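Local coordinates for Tll1590 protein (Thermosynechococcus elongatus, PDB 6LDQ) that belongs to the sucrose-phosphate synthase family and is built around a glycosyltransferase 4-like domain of the GT-B class, at residues G208-Y211 / R212-F215. Numbering follows the deposited sequence.
Sequences GQLY and RQLF
Q209 and Q213 are joined by their side-chain amides, one helical turn apart. NE2 of Q209 donates to OE1 of Q213 at 2.5 Å, with an N-H...O angle of 153°. That is shorter than such a bond should be, so its exact length is doubtful. The acceptor lies in the amide plane of Q209, and the donor comes in on a lone pair of the Q213 carbonyl. CG of Q209 is anti to the backbone N (chi1 151°), and a bend at chi2 sends the amide along the helix toward Q213. The other end of this amide, OE1, sits 3.4 Å from NH2 of R212. The guanidinium of R212 is turned almost perpendicular to the amide and lays one face over CA of Q209. Beneath these side chains runs the regular i to i+4 ladder of helix 200-216, the last helix of the chain, which has a Rossmann-like fold with a mainly parallel sheet. Carbonyls of G208, Q209, L210 and Y211 accept from the amides of R212, Q213, L214 and F215, respectively. The straightest is L214 N to L210 O, 2.8 Å and 173°. Y211 and F215 face the sheet, both touching L108. Y211 is buried, and its hydroxyl is satisfied by a hydrogen bond with ND1 of H110.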
loop_
_atom_site.group_PDB
_atom_site.type_symbol
_atom_site.label_atom_id
_atom_site.label_comp_id
_atom_site.label_asym_id
_atom_site.label_seq_id
_atom_site.Cartn_x
_atom_site.Cartn_y
_atom_site.Cartn_z
ATOM N N GLY A 208 2.579 -12.943 0.785
ATOM C CA GLY A 208 3.093 -13.389 2.067
ATOM C C GLY A 208 4.536 -13.824 1.985
ATOM O O GLY A 208 5.357 -13.444 2.822
ATOM N N GLN A 209 4.871 -14.609 0.951
ATOM C CA GLN A 209 6.239 -15.088 0.786
ATOM C C GLN A 209 7.209 -13.926 0.612
ATOM O O GLN A 209 8.317 -13.941 1.160
ATOM C CB GLN A 209 6.315 -16.043 -0.409
ATOM C CG GLN A 209 7.672 -16.056 -1.113
ATOM C CD GLN A 209 8.710 -16.805 -0.304
ATOM O OE1 GLN A 209 8.365 -17.671 0.500
ATOM N NE2 GLN A 209 9.981 -16.469 -0.494
ATOM N N LEU A 210 6.812 -12.905 -0.146
ATOM C CA LEU A 210 7.668 -11.734 -0.282
ATOM C C LEU A 210 7.882 -11.067 1.069
ATOM O O LEU A 210 9.023 -10.789 1.467
ATOM C CB LEU A 210 7.063 -10.755 -1.292
ATOM C CG LEU A 210 7.749 -10.801 -2.663
ATOM C CD1 LEU A 210 9.058 -10.056 -2.559
ATOM C CD2 LEU A 210 7.992 -12.249 -3.158
ATOM N N TYR A 211 6.789 -10.842 1.808
ATOM C CA TYR A 211 6.892 -10.271 3.148
ATOM C C TYR A 211 7.949 -11.005 3.966
ATOM O O TYR A 211 8.878 -10.396 4.509
ATOM C CB TYR A 211 5.531 -10.344 3.854
ATOM C CG TYR A 211 4.403 -9.520 3.237
ATOM C CD1 TYR A 211 4.620 -8.690 2.130
ATOM C CD2 TYR A 211 3.119 -9.577 3.769
ATOM C CE1 TYR A 211 3.587 -7.957 1.574
ATOM C CE2 TYR A 211 2.080 -8.857 3.232
ATOM C CZ TYR A 211 2.319 -8.034 2.131
ATOM O OH TYR A 211 1.270 -7.319 1.603
ATOM N N ARG A 212 7.847 -12.333 4.024
ATOM C CA ARG A 212 8.784 -13.097 4.835
ATOM C C ARG A 212 10.208 -12.970 4.310
ATOM O O ARG A 212 11.152 -12.821 5.090
ATOM C CB ARG A 212 8.325 -14.552 4.894
ATOM C CG ARG A 212 6.938 -14.699 5.514
ATOM C CD ARG A 212 6.649 -16.139 5.922
ATOM N NE ARG A 212 5.972 -16.846 4.843
ATOM C CZ ARG A 212 6.605 -17.535 3.901
ATOM N NH1 ARG A 212 5.919 -18.146 2.944
ATOM N NH2 ARG A 212 7.930 -17.606 3.916
ATOM N N GLN A 213 10.379 -13.005 2.989
ATOM C CA GLN A 213 11.689 -12.752 2.392
ATOM C C GLN A 213 12.274 -11.427 2.871
ATOM O O GLN A 213 13.431 -11.362 3.305
ATOM C CB GLN A 213 11.566 -12.740 0.868
ATOM C CG GLN A 213 12.133 -13.935 0.156
ATOM C CD GLN A 213 11.825 -13.881 -1.325
ATOM O OE1 GLN A 213 11.225 -14.801 -1.883
ATOM N NE2 GLN A 213 12.205 -12.782 -1.964
ATOM N N LEU A 214 11.488 -10.353 2.770
ATOM C CA LEU A 214 11.913 -9.046 3.267
ATOM C C LEU A 214 12.330 -9.109 4.734
ATOM O O LEU A 214 13.378 -8.578 5.117
ATOM C CB LEU A 214 10.783 -8.032 3.095
ATOM C CG LEU A 214 10.562 -7.398 1.726
ATOM C CD1 LEU A 214 9.838 -6.077 1.912
ATOM C CD2 LEU A 214 11.894 -7.183 1.022
ATOM N N PHE A 215 11.504 -9.740 5.571
ATOM C CA PHE A 215 11.772 -9.765 7.005
ATOM C C PHE A 215 13.052 -10.530 7.322
ATOM O O PHE A 215 13.809 -10.138 8.217
ATOM C CB PHE A 215 10.596 -10.392 7.758
ATOM C CG PHE A 215 9.385 -9.504 7.874
ATOM C CD1 PHE A 215 9.498 -8.186 8.307
ATOM C CD2 PHE A 215 8.127 -9.998 7.570
ATOM C CE1 PHE A 215 8.376 -7.379 8.435
ATOM C CE2 PHE A 215 7.003 -9.193 7.682
ATOM C CZ PHE A 215 7.128 -7.882 8.130
#